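PDB 1WY2: Xaa-Pro dipeptidase from Pyrococcus horikoshii, which probably splits dipeptides that carry proline at the C-terminal position and a nonpolar amino acid at the N-terminal one, as a cobalt-dependent metallopeptidase of family M24B. Local coordinates for residues Ile20-Ile25 and Tyr44-Gly49; Ser51-Val56 and Pro71-Lys76. All blocks are in the same frame, centred on the assembly; numbering follows the deposited sequence.

Interaction 1: Ile20-Ile25 and Tyr44-Gly49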
ATOM      1  N   ILE A  20      26.351   4.149  17.420  1.00 26.20           N
ATOM      2  CA  ILE A  20      25.974   3.543  16.150  1.00 24.66           C
ATOM      3  C   ILE A  20      26.950   4.040  15.089  1.00 24.44           C
ATOM      4  O   ILE A  20      27.231   5.234  15.012  1.00 23.83           O
ATOM      5  CB  ILE A  20      24.535   3.933  15.750  1.00 24.00           C
ATOM      6  CG1 ILE A  20      23.544   3.352  16.762  1.00 24.06           C
ATOM      7  CG2 ILE A  20      24.241   3.443  14.341  1.00 21.98           C
ATOM      8  CD1 ILE A  20      22.110   3.798  16.553  1.00 24.63           C
ATOM      9  N   ASP A  21      27.464   3.124  14.272  1.00 24.67           N
ATOM     10  CA  ASP A  21      28.435   3.483  13.244  1.00 26.06           C
ATOM     11  C   ASP A  21      27.842   4.044  11.957  1.00 25.53           C
ATOM     12  O   ASP A  21      28.442   4.909  11.317  1.00 25.97           O
ATOM     13  CB  ASP A  21      29.314   2.270  12.931  1.00 28.79           C
ATOM     14  CG  ASP A  21      30.058   1.771  14.153  1.00 31.21           C
ATOM     15  OD1 ASP A  21      30.835   2.560  14.731  1.00 31.27           O
ATOM     16  OD2 ASP A  21      29.859   0.600  14.543  1.00 33.22           O
ATOM     17  N   ALA A  22      26.670   3.552  11.574  1.00 23.36           N
ATOM     18  CA  ALA A  22      26.010   4.021  10.363  1.00 21.97           C
ATOM     19  C   ALA A  22      24.514   3.762  10.461  1.00 21.06           C
ATOM     20  O   ALA A  22      24.074   2.919  11.240  1.00 21.04           O
ATOM     21  CB  ALA A  22      26.581   3.310   9.145  1.00 22.61           C
ATOM     22  N   VAL A  23      23.739   4.499   9.675  1.00 20.07           N
ATOM     23  CA  VAL A  23      22.294   4.333   9.663  1.00 20.13           C
ATOM     24  C   VAL A  23      21.785   4.083   8.252  1.00 20.34           C
ATOM     25  O   VAL A  23      22.226   4.717   7.293  1.00 20.75           O
ATOM     26  CB  VAL A  23      21.580   5.575  10.243  1.00 17.84           C
ATOM     27  CG1 VAL A  23      20.081   5.523   9.929  1.00 19.84           C
ATOM     28  CG2 VAL A  23      21.793   5.630  11.744  1.00 19.68           C
ATOM     29  N   LEU A  24      20.855   3.141   8.134  1.00 19.54           N
ATOM     30  CA  LEU A  24      20.259   2.801   6.852  1.00 19.82           C
ATOM     31  C   LEU A  24      18.780   3.176   6.870  1.00 19.68           C
ATOM     32  O   LEU A  24      18.044   2.739   7.750  1.00 20.86           O
ATOM     33  CB  LEU A  24      20.398   1.297   6.585  1.00 21.84           C
ATOM     34  CG  LEU A  24      19.693   0.768   5.333  1.00 23.49           C
ATOM     35  CD1 LEU A  24      20.274   1.432   4.094  1.00 24.94           C
ATOM     36  CD2 LEU A  24      19.855  -0.746   5.253  1.00 26.08           C
ATOM     37  N   ILE A  25      18.359   3.990   5.907  1.00 19.70           N
ATOM     38  CA  ILE A  25      16.962   4.418   5.790  1.00 19.64           C
ATOM     39  C   ILE A  25      16.416   3.831   4.488  1.00 20.00           C
ATOM     40  O   ILE A  25      16.949   4.112   3.412  1.00 20.27           O
ATOM     41  CB  ILE A  25      16.852   5.963   5.736  1.00 18.97           C
ATOM     42  CG1 ILE A  25      17.425   6.570   7.022  1.00 19.61           C
ATOM     43  CG2 ILE A  25      15.391   6.388   5.559  1.00 19.25           C
ATOM     44  CD1 ILE A  25      16.679   6.172   8.288  1.00 19.38           C
ATOM     45  N   TYR A  44      17.865   3.396  -0.868  1.00 26.18           N
ATOM     46  CA  TYR A  44      18.454   3.229   0.453  1.00 26.12           C
ATOM     47  C   TYR A  44      19.413   4.361   0.777  1.00 24.49           C
ATOM     48  O   TYR A  44      20.352   4.613   0.025  1.00 23.86           O
ATOM     49  CB  TYR A  44      19.225   1.908   0.543  1.00 28.47           C
ATOM     50  CG  TYR A  44      18.463   0.707   0.036  1.00 32.12           C
ATOM     51  CD1 TYR A  44      18.517   0.340  -1.308  1.00 35.24           C
ATOM     52  CD2 TYR A  44      17.672  -0.052   0.895  1.00 33.79           C
ATOM     53  CE1 TYR A  44      17.801  -0.756  -1.784  1.00 36.87           C
ATOM     54  CE2 TYR A  44      16.951  -1.148   0.430  1.00 35.85           C
ATOM     55  CZ  TYR A  44      17.021  -1.495  -0.909  1.00 37.52           C
ATOM     56  OH  TYR A  44      16.312  -2.579  -1.375  1.00 39.03           O
ATOM     57  N   ILE A  45      19.173   5.046   1.890  1.00 21.53           N
ATOM     58  CA  ILE A  45      20.060   6.124   2.306  1.00 20.33           C
ATOM     59  C   ILE A  45      21.009   5.581   3.365  1.00 18.81           C
ATOM     60  O   ILE A  45      20.573   4.972   4.345  1.00 18.38           O
ATOM     61  CB  ILE A  45      19.292   7.309   2.928  1.00 18.61           C
ATOM     62  CG1 ILE A  45      18.269   7.861   1.933  1.00 17.79           C
ATOM     63  CG2 ILE A  45      20.279   8.411   3.324  1.00 19.20           C
ATOM     64  CD1 ILE A  45      17.443   9.009   2.481  1.00 19.42           C
ATOM     65  N   LEU A  46      22.307   5.776   3.157  1.00 18.97           N
ATOM     66  CA  LEU A  46      23.300   5.329   4.125  1.00 19.41           C
ATOM     67  C   LEU A  46      23.941   6.576   4.720  1.00 18.84           C
ATOM     68  O   LEU A  46      24.519   7.390   3.999  1.00 19.42           O
ATOM     69  CB  LEU A  46      24.372   4.462   3.456  1.00 20.97           C
ATOM     70  CG  LEU A  46      25.425   3.882   4.405  1.00 24.64           C
ATOM     71  CD1 LEU A  46      24.751   2.990   5.440  1.00 27.09           C
ATOM     72  CD2 LEU A  46      26.453   3.093   3.610  1.00 27.52           C
ATOM     73  N   ILE A  47      23.829   6.720   6.035  1.00 18.19           N
ATOM     74  CA  ILE A  47      24.386   7.873   6.731  1.00 17.90           C
ATOM     75  C   ILE A  47      25.548   7.472   7.633  1.00 18.81           C
ATOM     76  O   ILE A  47      25.427   6.548   8.443  1.00 17.86           O
ATOM     77  CB  ILE A  47      23.306   8.561   7.601  1.00 18.15           C
ATOM     78  CG1 ILE A  47      22.178   9.087   6.710  1.00 17.94           C
ATOM     79  CG2 ILE A  47      23.922   9.703   8.401  1.00 19.30           C
ATOM     80  CD1 ILE A  47      20.940   9.533   7.472  1.00 19.10           C
ATOM     81  N   THR A  48      26.679   8.154   7.470  1.00 18.73           N
ATOM     82  CA  THR A  48      27.852   7.908   8.304  1.00 19.80           C
ATOM     83  C   THR A  48      28.151   9.225   9.012  1.00 20.07           C
ATOM     84  O   THR A  48      27.472  10.223   8.777  1.00 20.42           O
ATOM     85  CB  THR A  48      29.093   7.482   7.482  1.00 20.94           C
ATOM     86  OG1 THR A  48      29.509   8.560   6.637  1.00 22.38           O
ATOM     87  CG2 THR A  48      28.777   6.267   6.637  1.00 22.82           C
ATOM     88  N   GLY A  49      29.164   9.238   9.869  1.00 20.15           N
ATOM     89  CA  GLY A  49      29.481  10.455  10.596  1.00 22.10           C
ATOM     90  C   GLY A  49      29.829  11.673   9.759  1.00 21.50           C
ATOM     91  O   GLY A  49      29.674  12.806  10.217  1.00 21.59           O
TER
HETATM   92  O   HOH W   1      30.376   6.970  10.928  1.00 36.07           O

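Interaction 2: Ser51-Val56 and Pro71-Lys76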
ATOM      1  N   SER A  51      29.113  11.651   6.039  1.00 19.30           N
ATOM      2  CA  SER A  51      28.515  11.558   4.713  1.00 19.09           C
ATOM      3  C   SER A  51      27.102  10.986   4.709  1.00 19.85           C
ATOM      4  O   SER A  51      26.683  10.311   5.647  1.00 18.48           O
ATOM      5  CB  SER A  51      29.390  10.689   3.806  1.00 21.72           C
ATOM      6  OG  SER A  51      29.270   9.313   4.143  1.00 24.11           O
ATOM      7  N   ALA A  52      26.375  11.271   3.635  1.00 20.01           N
ATOM      8  CA  ALA A  52      25.019  10.763   3.455  1.00 21.34           C
ATOM      9  C   ALA A  52      24.884  10.469   1.968  1.00 21.57           C
ATOM     10  O   ALA A  52      25.089  11.353   1.137  1.00 23.23           O
ATOM     11  CB  ALA A  52      23.993  11.804   3.891  1.00 22.01           C
ATOM     12  N   THR A  53      24.549   9.227   1.633  1.00 20.24           N
ATOM     13  CA  THR A  53      24.419   8.825   0.236  1.00 21.13           C
ATOM     14  C   THR A  53      23.125   8.067  -0.034  1.00 21.20           C
ATOM     15  O   THR A  53      22.703   7.237   0.766  1.00 21.39           O
ATOM     16  CB  THR A  53      25.591   7.908  -0.181  1.00 22.49           C
ATOM     17  OG1 THR A  53      26.835   8.548   0.128  1.00 24.46           O
ATOM     18  CG2 THR A  53      25.538   7.616  -1.675  1.00 23.39           C
ATOM     19  N   LEU A  54      22.505   8.356  -1.170  1.00 20.53           N
ATOM     20  CA  LEU A  54      21.275   7.675  -1.558  1.00 21.40           C
ATOM     21  C   LEU A  54      21.617   6.680  -2.662  1.00 22.36           C
ATOM     22  O   LEU A  54      22.011   7.075  -3.757  1.00 23.53           O
ATOM     23  CB  LEU A  54      20.241   8.681  -2.072  1.00 21.89           C
ATOM     24  CG  LEU A  54      18.981   8.079  -2.706  1.00 22.25           C
ATOM     25  CD1 LEU A  54      18.221   7.251  -1.676  1.00 23.17           C
ATOM     26  CD2 LEU A  54      18.105   9.190  -3.254  1.00 23.61           C
ATOM     27  N   TYR A  55      21.483   5.392  -2.361  1.00 23.21           N
ATOM     28  CA  TYR A  55      21.763   4.343  -3.340  1.00 24.44           C
ATOM     29  C   TYR A  55      20.461   3.887  -3.975  1.00 25.83           C
ATOM     30  O   TYR A  55      19.492   3.602  -3.272  1.00 25.18           O
ATOM     31  CB  TYR A  55      22.436   3.140  -2.677  1.00 24.99           C
ATOM     32  CG  TYR A  55      23.795   3.424  -2.092  1.00 26.00           C
ATOM     33  CD1 TYR A  55      23.930   3.968  -0.815  1.00 26.38           C
ATOM     34  CD2 TYR A  55      24.955   3.152  -2.819  1.00 26.80           C
ATOM     35  CE1 TYR A  55      25.189   4.232  -0.275  1.00 26.96           C
ATOM     36  CE2 TYR A  55      26.214   3.412  -2.291  1.00 27.28           C
ATOM     37  CZ  TYR A  55      26.325   3.949  -1.020  1.00 27.43           C
ATOM     38  OH  TYR A  55      27.573   4.182  -0.491  1.00 29.21           O
ATOM     39  N   VAL A  56      20.436   3.813  -5.301  1.00 26.83           N
ATOM     40  CA  VAL A  56      19.231   3.389  -6.004  1.00 29.86           C
ATOM     41  C   VAL A  56      19.545   2.501  -7.201  1.00 33.16           C
ATOM     42  O   VAL A  56      20.662   2.513  -7.721  1.00 32.12           O
ATOM     43  CB  VAL A  56      18.423   4.602  -6.513  1.00 29.16           C
ATOM     44  CG1 VAL A  56      17.986   5.473  -5.346  1.00 28.75           C
ATOM     45  CG2 VAL A  56      19.260   5.408  -7.490  1.00 29.65           C
ATOM     46  N   PRO A  71      23.931  13.263  -2.335  1.00 25.21           N
ATOM     47  CA  PRO A  71      24.607  12.508  -3.396  1.00 25.09           C
ATOM     48  C   PRO A  71      23.930  11.181  -3.715  1.00 25.89           C
ATOM     49  O   PRO A  71      23.612  10.407  -2.812  1.00 24.27           O
ATOM     50  CB  PRO A  71      26.011  12.318  -2.837  1.00 25.20           C
ATOM     51  CG  PRO A  71      26.217  13.575  -2.059  1.00 25.94           C
ATOM     52  CD  PRO A  71      24.902  13.733  -1.331  1.00 25.62           C
ATOM     53  N   VAL A  72      23.723  10.920  -5.004  1.00 26.26           N
ATOM     54  CA  VAL A  72      23.079   9.687  -5.441  1.00 27.77           C
ATOM     55  C   VAL A  72      24.059   8.744  -6.128  1.00 29.55           C
ATOM     56  O   VAL A  72      24.827   9.158  -6.998  1.00 28.66           O
ATOM     57  CB  VAL A  72      21.924   9.980  -6.424  1.00 27.90           C
ATOM     58  CG1 VAL A  72      21.217   8.682  -6.798  1.00 28.05           C
ATOM     59  CG2 VAL A  72      20.948  10.965  -5.805  1.00 29.01           C
ATOM     60  N   GLU A  73      24.030   7.480  -5.717  1.00 30.74           N
ATOM     61  CA  GLU A  73      24.881   6.439  -6.287  1.00 33.56           C
ATOM     62  C   GLU A  73      23.978   5.324  -6.801  1.00 35.12           C
ATOM     63  O   GLU A  73      23.050   4.903  -6.110  1.00 33.49           O
ATOM     64  CB  GLU A  73      25.825   5.868  -5.225  1.00 36.07           C
ATOM     65  CG  GLU A  73      26.985   6.773  -4.847  1.00 40.06           C
ATOM     66  CD  GLU A  73      28.000   6.909  -5.964  1.00 43.22           C
ATOM     67  OE1 GLU A  73      28.507   5.867  -6.433  1.00 45.10           O
ATOM     68  OE2 GLU A  73      28.291   8.052  -6.373  1.00 44.73           O
ATOM     69  N   LYS A  74      24.240   4.847  -8.012  1.00 37.05           N
ATOM     70  CA  LYS A  74      23.426   3.778  -8.572  1.00 40.04           C
ATOM     71  C   LYS A  74      24.173   2.455  -8.535  1.00 40.59           C
ATOM     72  O   LYS A  74      25.404   2.426  -8.535  1.00 40.40           O
ATOM     73  CB  LYS A  74      23.014   4.103 -10.013  1.00 41.73           C
ATOM     74  CG  LYS A  74      24.160   4.162 -11.018  1.00 44.90           C
ATOM     75  CD  LYS A  74      25.026   5.397 -10.832  1.00 47.58           C
ATOM     76  CE  LYS A  74      26.070   5.503 -11.940  1.00 49.49           C
ATOM     77  NZ  LYS A  74      26.873   6.756 -11.842  1.00 50.16           N
ATOM     78  N   PHE A  75      23.419   1.364  -8.487  1.00 41.49           N
ATOM     79  CA  PHE A  75      23.998   0.028  -8.466  1.00 42.79           C
ATOM     80  C   PHE A  75      23.197  -0.879  -9.391  1.00 43.63           C
ATOM     81  O   PHE A  75      21.997  -0.680  -9.578  1.00 42.76           O
ATOM     82  CB  PHE A  75      24.013  -0.531  -7.036  1.00 42.25           C
ATOM     83  CG  PHE A  75      22.650  -0.670  -6.414  1.00 41.73           C
ATOM     84  CD1 PHE A  75      21.822  -1.741  -6.742  1.00 41.68           C
ATOM     85  CD2 PHE A  75      22.193   0.272  -5.496  1.00 41.54           C
ATOM     86  CE1 PHE A  75      20.561  -1.872  -6.165  1.00 41.70           C
ATOM     87  CE2 PHE A  75      20.935   0.150  -4.913  1.00 41.60           C
ATOM     88  CZ  PHE A  75      20.116  -0.925  -5.249  1.00 42.03           C
ATOM     89  N   LYS A  76      23.869  -1.863  -9.977  1.00 45.04           N
ATOM     90  CA  LYS A  76      23.215  -2.793 -10.887  1.00 46.72           C
ATOM     91  C   LYS A  76      22.705  -4.013 -10.133  1.00 47.34           C
ATOM     92  O   LYS A  76      21.640  -4.545 -10.440  1.00 48.33           O
ATOM     93  CB  LYS A  76      24.190  -3.231 -11.983  1.00 47.60           C
ATOM     94  CG  LYS A  76      24.756  -2.082 -12.801  1.00 49.14           C
ATOM     95  CD  LYS A  76      25.723  -2.586 -13.863  1.00 50.37           C
ATOM     96  CE  LYS A  76      26.295  -1.442 -14.683  1.00 50.79           C
ATOM     97  NZ  LYS A  76      27.287  -1.922 -15.686  1.00 51.86           N
TER

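Interaction 1: Ile20-Ile25 and Tyr44-Gly49
Tyr-44 opens the strand 44-48, which runs antiparallel to strand 22-25 in the mixed sheet of the creatinase/prolidase N-terminal domain. Its CB meets Leu-24 CD1 at 3.7 Å, and the two side chains lie alongside each other and point the same way. Ile-45 and Ile-25 form a hydrogen-bonded pair. Ile-45 N donates to Ile-25 O and Ile-25 N to Ile-45 O, both at 2.9 Å, each donor lying in the carbonyl plane. On the face they share, the two beta-branched side chains meet at their roots, CB of Ile-25 and CB of Ile-45 being 4.0 Å apart.

Leu-46 faces Leu-24 as a non-hydrogen-bonded pair. Its CG is anti to the backbone N (chi1 -177°), which turns CD1 toward the neighbouring strand, to 3.6 Å from Val-23 O and 4.1 Å from Ala-22 CB. Leu-24 has nearly the same torsions, and its CD1 likewise leans over Ile-45 O. Ile-47 and Val-23 repeat the hydrogen-bonded pattern, the straighter bond running from Ile-47 N to Val-23 O (169° at the hydrogen). Beyond the last of these bonds, one water bridges the two segments, donating to Asp-21 O and accepting from Gly-49 N, 2.8 Å from the latter.

Alternation thus gives the ladder two apolar faces. Val-23, Ile-25, Ile-45 and Ile-47 pack on helices 6-17 and 28-35, while Leu-24, Tyr-44 and Leu-46 meet helix 78-85; in the plane of the sheet, strand 90-93 flanks 22-25 and strand 51-57 flanks 44-48.

Interaction 2: Ser51-Val56 and Pro71-Lys76
Phe-75 lays one face of its ring over Val-56 O, which sits 3.5 Å above the ring plane and toward its rim. The two strands are the parallel arms of a beta-alpha-beta unit whose helix 58-67 connects them, and strand 72-75 is the outermost on its side of the sheet within the chain. The ring reaches that place because Phe-75 CG occupies the crowded position between the backbone N and the carbonyl carbon (chi1 61°), which also brings CE2 to 4.0 Å from Tyr-55 CB. An alanine here would remove the ring and would probably leave Val-56 O and the flank of Tyr-55 less well covered at the end of the ladder.

Leu-54 and Val-56 pair with Val-72 and Lys-74 on the face where Val-72 and Lys-74 touch Tyr-61 of that helix; the side chains of Val-56 and Val-72 cross obliquely, CG2 of the former 3.9 Å from CG1 of the latter. On the other face Tyr-55 and Glu-73 run side by side, Tyr-55 CD2 lying 3.7 Å from Glu-73 CB. With CG anti to its carbonyl carbon (chi1 -75°), Glu-73 brings CG to 3.6 Å from Thr-53 CG2, and this methyl in turn lies over one face of the Tyr-55 ring. Just before the first paired residues, Pro-71 O accepts a hydrogen bond from Leu-54 N at 2.9 Å, almost along the C=O axis and nearly straight at the hydrogen (177°).

Overall arrangement
Interactions 1 and 2 come in series along the chain, the first closing at Gly-49 before the second opens at Ser-51, their centres about 12 Å apart. They belong to one six-stranded mixed sheet, ordered 72-75, 51-57, 44-48, 22-25, 90-93, 113-116. The consecutive strands 44-48 and 51-57 join them: Tyr-44 O lies 2.8 Å from Tyr-55 N and Leu-46 N 2.8 Å from Thr-53 O, both probable hydrogen bonds, and Ile-45 CG1 packs on Leu-54 CD1. Interaction 1 is thus interior and antiparallel, interaction 2 a parallel pairing at the sheet's margin. Together they take in four of the six strands of the N-terminal domain's sheet, away from the metal site at Asp-212, Asp-223, His-287, Glu-316 and Glu-330.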